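Local coordinates for putative alpha-L-fucosidase (Bacteroides thetaiotaomicron, PDB 4H41), which is a putative alpha-L-fucosidase with a TIM-barrel fold, probably hydrolysing fucosyl linkages in host glycans, at residues L101-M104 with Y105-A109; K155-G158 with G159-I162. All coordinates share one frame; numbering follows the deposited sequence.

Interaction 1: residues L101-M104 with Y105-A109; sequences LVDM and YLRLA
Asp103 and Arg107 meet through different first torsions: CG of Asp103 stands anti to its own backbone N (chi1 165°), whereas CG of Arg107 lies beside its N (chi1 -75°) and the chain bends again at chi3, turning the guanidinium back along the helix. Arg107 then approaches side-on. Its NE lies 3.0 Å from Asp103 OD2, and NH2 of Arg107 is equally close to the same oxygen. Asp103 OD2 sits in the guanidinium plane, yet both nitrogens reach it from one face of the carboxylate, the two planes being 44° apart. A weak hydrogen bond runs from Arg107 NE to Asp103 OD1. CA of selenomethionine Met104 lies over one face of the guanidinium, 3.7 Å from Arg107 NH2, and its side chain bends at the SE end to place CE over the ring of Tyr105, 3.7 Å from the centroid, a CH-pi contact. Elsewhere on the helix Val102 and Leu106 lie side by side, pointing the same way, with Val102 CG1 3.7 Å from Leu106 CD1. Successive i to i+4 backbone hydrogen bonds carry the helix, beginning with Tyr105 N to Leu101 O at 2.8 Å. Arg107 is shared by two carboxylates, Asp103 through NE and NH2 and Glu53 through NH1, which probably restrains rotation of the guanidinium; Asp103 in turn is also held by a hydrogen bond between OD1 and Tyr154 OH.

Interaction 2: residues K155-G158 with G159-I162; sequences KSFG and GWYI
Gly158 and Gly159 join the two halves of strand 157-162, and the backbone departs from the extended conformation at Gly158, whose psi is near 1°, while Gly159 is almost fully extended. Across this step Phe157 and Trp160 come together. Phe157 CG is anti to the backbone N (chi1 -164°) and Trp160 CG lies beside its own N, which brings the ring ends together although both CB bonds start to the side. The Phe157 ring turns its edge to a face of the Trp160 indole in a T-shaped stack, its centroid 5.0 Å from that of the six-membered ring and the planes at 70°. Phe157 CZ comes down on Trp160 CH2 at 3.7 Å, while Phe157 CE1 lies 3.8 Å from Trp160 CZ2, so two neighbouring edge carbons meet the benzo half of the indole. Trp160 NE1 donates a hydrogen bond to Ser188 OG. Phe157, Gly158 and Lys155 belong to a pocket occupied by a polyether, probably from the crystallisation liquor. Helix 136-151 packs on both rings through Val146, Ile143 and Trp147, and Leu106 of helix 101-111 touches Phe157; the backbone bonds to strand 115-119 on one side and to Phe194 of strand 193-195 on the other.

In the fold
Interaction 1 precedes interaction 2 along the chain, and their centres lie about 11 Å apart on the same side of the chain's centre. The first is a stretch of helix 101-111, on the outside of the eight-stranded parallel barrel; the second runs through strand 157-162, the fourth of its staves, flanked by strands 115-119 and 193-195. They touch directly: Leu106 O lies 2.7 Å from Ser156 OG, a probable hydrogen bond, and Ala109 CB packs on Ser156 CB at 3.7 Å. Helix 101-111 is thus joined to the loop leading into strand 157-162 as well as to strand 115-119, the one that follows it in sequence, fastening the outer helical layer to the TIM-barrel wall.

Interaction 1: residues L101-M104 with Y105-A109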
loop_
_atom_site.group_PDB
_atom_site.type_symbol
_atom_site.label_atom_id
_atom_site.label_comp_id
_atom_site.label_asym_id
_atom_site.label_seq_id
_atom_site.Cartn_x
_atom_site.Cartn_y
_atom_site.Cartn_z
ATOM N N LEU B 101 16.934 21.257 -0.843
ATOM C CA LEU B 101 15.474 21.420 -0.894
ATOM C C LEU B 101 15.020 22.737 -0.325
ATOM O O LEU B 101 13.997 23.272 -0.763
ATOM C CB LEU B 101 14.764 20.283 -0.144
ATOM C CG LEU B 101 15.019 18.886 -0.689
ATOM C CD1 LEU B 101 14.371 17.816 0.207
ATOM C CD2 LEU B 101 14.484 18.746 -2.114
ATOM N N VAL B 102 15.731 23.273 0.669
ATOM C CA VAL B 102 15.353 24.564 1.271
ATOM C C VAL B 102 15.437 25.657 0.187
ATOM O O VAL B 102 14.477 26.408 -0.008
ATOM C CB VAL B 102 16.192 24.887 2.518
ATOM C CG1 VAL B 102 15.860 26.261 3.041
ATOM C CG2 VAL B 102 15.924 23.856 3.614
ATOM N N ASP B 103 16.552 25.692 -0.549
ATOM C CA ASP B 103 16.747 26.619 -1.665
ATOM C C ASP B 103 15.633 26.428 -2.694
ATOM O O ASP B 103 15.024 27.398 -3.138
ATOM C CB ASP B 103 18.109 26.378 -2.331
ATOM C CG ASP B 103 18.235 27.048 -3.694
ATOM O OD1 ASP B 103 18.354 28.285 -3.734
ATOM O OD2 ASP B 103 18.135 26.336 -4.723
HETATM N N MSE B 104 15.348 25.176 -3.053
HETATM C CA MSE B 104 14.345 24.888 -4.072
HETATM C C MSE B 104 12.983 25.363 -3.649
HETATM O O MSE B 104 12.318 26.048 -4.430
HETATM C CB MSE B 104 14.278 23.380 -4.380
HETATM C CG MSE B 104 13.399 23.066 -5.564
HETATM SE SE MSE B 104 13.052 21.184 -5.653
HETATM C CE MSE B 104 11.885 21.052 -4.075
ATOM N N TYR B 105 12.546 24.987 -2.450
ATOM C CA TYR B 105 11.221 25.402 -1.973
ATOM C C TYR B 105 11.106 26.900 -1.819
ATOM O O TYR B 105 10.062 27.451 -2.127
ATOM C CB TYR B 105 10.857 24.728 -0.648
ATOM C CG TYR B 105 10.640 23.246 -0.761
ATOM C CD1 TYR B 105 9.823 22.709 -1.761
ATOM C CD2 TYR B 105 11.159 22.371 0.186
ATOM C CE1 TYR B 105 9.558 21.348 -1.819
ATOM C CE2 TYR B 105 10.901 21.004 0.128
ATOM C CZ TYR B 105 10.100 20.500 -0.874
ATOM O OH TYR B 105 9.819 19.161 -0.907
ATOM N N LEU B 106 12.138 27.566 -1.322
ATOM C CA LEU B 106 12.106 29.032 -1.201
ATOM C C LEU B 106 11.951 29.691 -2.577
ATOM O O LEU B 106 11.170 30.639 -2.700
ATOM C CB LEU B 106 13.333 29.531 -0.490
ATOM C CG LEU B 106 13.308 29.318 1.022
ATOM C CD1 LEU B 106 14.683 29.505 1.620
ATOM C CD2 LEU B 106 12.363 30.282 1.704
ATOM N N ARG B 107 12.638 29.181 -3.608
ATOM C CA ARG B 107 12.528 29.729 -4.969
ATOM C C ARG B 107 11.139 29.465 -5.540
ATOM O O ARG B 107 10.555 30.337 -6.175
ATOM C CB ARG B 107 13.611 29.159 -5.892
ATOM C CG ARG B 107 14.979 29.777 -5.623
ATOM C CD ARG B 107 16.021 29.372 -6.651
ATOM N NE ARG B 107 16.374 27.958 -6.550
ATOM C CZ ARG B 107 15.914 26.970 -7.303
ATOM N NH1 ARG B 107 15.039 27.216 -8.277
ATOM N NH2 ARG B 107 16.317 25.720 -7.088
ATOM N N LEU B 108 10.595 28.268 -5.309
ATOM C CA LEU B 108 9.264 27.942 -5.814
ATOM C C LEU B 108 8.201 28.766 -5.080
ATOM O O LEU B 108 7.275 29.257 -5.717
ATOM C CB LEU B 108 8.975 26.442 -5.689
ATOM C CG LEU B 108 9.811 25.550 -6.596
ATOM C CD1 LEU B 108 9.525 24.087 -6.322
ATOM C CD2 LEU B 108 9.567 25.869 -8.098
ATOM N N ALA B 109 8.338 28.946 -3.756
ATOM C CA ALA B 109 7.392 29.766 -2.994
ATOM C C ALA B 109 7.401 31.187 -3.506
ATOM O O ALA B 109 6.327 31.784 -3.652
ATOM C CB ALA B 109 7.710 29.729 -1.505
#

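Interaction 2: residues K155-G158 with G159-I162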
loop_
_atom_site.group_PDB
_atom_site.type_symbol
_atom_site.label_atom_id
_atom_site.label_comp_id
_atom_site.label_asym_id
_atom_site.label_seq_id
_atom_site.Cartn_x
_atom_site.Cartn_y
_atom_site.Cartn_z
ATOM N N LYS B 155 13.119 36.169 -0.086
ATOM C CA LYS B 155 11.894 36.914 0.174
ATOM C C LYS B 155 10.788 36.045 0.740
ATOM O O LYS B 155 10.033 36.498 1.585
ATOM C CB LYS B 155 11.435 37.514 -1.172
ATOM C CG LYS B 155 10.142 38.310 -1.205
ATOM C CD LYS B 155 9.916 38.738 -2.639
ATOM C CE LYS B 155 8.623 39.457 -2.917
ATOM N NZ LYS B 155 8.471 39.716 -4.377
ATOM N N SER B 156 10.686 34.800 0.281
ATOM C CA SER B 156 9.578 33.933 0.669
ATOM C C SER B 156 9.739 33.273 2.055
ATOM O O SER B 156 8.815 32.618 2.501
ATOM C CB SER B 156 9.376 32.889 -0.407
ATOM O OG SER B 156 10.537 32.082 -0.499
ATOM N N PHE B 157 10.879 33.438 2.738
ATOM C CA PHE B 157 11.047 32.873 4.088
ATOM C C PHE B 157 10.134 33.646 5.040
ATOM O O PHE B 157 10.453 34.771 5.427
ATOM C CB PHE B 157 12.523 32.949 4.517
ATOM C CG PHE B 157 12.860 32.057 5.695
ATOM C CD1 PHE B 157 12.373 32.336 6.965
ATOM C CD2 PHE B 157 13.739 30.994 5.551
ATOM C CE1 PHE B 157 12.695 31.521 8.053
ATOM C CE2 PHE B 157 14.093 30.204 6.651
ATOM C CZ PHE B 157 13.571 30.473 7.893
ATOM N N GLY B 158 9.002 33.054 5.404
ATOM C CA GLY B 158 7.978 33.753 6.155
ATOM C C GLY B 158 7.565 33.262 7.507
ATOM O O GLY B 158 6.652 33.838 8.094
ATOM N N GLY B 159 8.177 32.205 7.977
ATOM C CA GLY B 159 7.776 31.632 9.245
ATOM C C GLY B 159 8.528 30.395 9.633
ATOM O O GLY B 159 9.357 29.888 8.867
ATOM N N TRP B 160 8.231 29.922 10.835
ATOM C CA TRP B 160 8.865 28.768 11.447
ATOM C C TRP B 160 7.838 27.769 11.912
ATOM O O TRP B 160 6.826 28.148 12.496
ATOM C CB TRP B 160 9.676 29.218 12.664
ATOM C CG TRP B 160 10.667 30.308 12.377
ATOM C CD1 TRP B 160 10.449 31.645 12.429
ATOM C CD2 TRP B 160 12.047 30.135 12.013
ATOM N NE1 TRP B 160 11.636 32.326 12.223
ATOM C CE2 TRP B 160 12.625 31.422 11.930
ATOM C CE3 TRP B 160 12.858 29.016 11.759
ATOM C CZ2 TRP B 160 13.973 31.623 11.603
ATOM C CZ3 TRP B 160 14.217 29.220 11.486
ATOM C CH2 TRP B 160 14.754 30.513 11.408
ATOM N N TYR B 161 8.105 26.498 11.692
ATOM C CA TYR B 161 7.256 25.424 12.164
ATOM C C TYR B 161 8.040 24.691 13.246
ATOM O O TYR B 161 9.123 24.156 12.975
ATOM C CB TYR B 161 6.812 24.501 11.017
ATOM C CG TYR B 161 6.196 23.223 11.531
ATOM C CD1 TYR B 161 5.061 23.251 12.341
ATOM C CD2 TYR B 161 6.788 21.995 11.286
ATOM C CE1 TYR B 161 4.515 22.081 12.860
ATOM C CE2 TYR B 161 6.225 20.812 11.762
ATOM C CZ TYR B 161 5.107 20.866 12.589
ATOM O OH TYR B 161 4.574 19.752 13.157
ATOM N N ILE B 162 7.527 24.691 14.469
ATOM C CA ILE B 162 8.177 24.016 15.611
ATOM C C ILE B 162 7.700 22.573 15.549
ATOM O O ILE B 162 6.551 22.269 15.880
ATOM C CB ILE B 162 7.857 24.767 16.924
ATOM C CG1 ILE B 162 8.371 26.224 16.846
ATOM C CG2 ILE B 162 8.466 24.037 18.127
ATOM C CD1 ILE B 162 7.740 27.137 17.816
#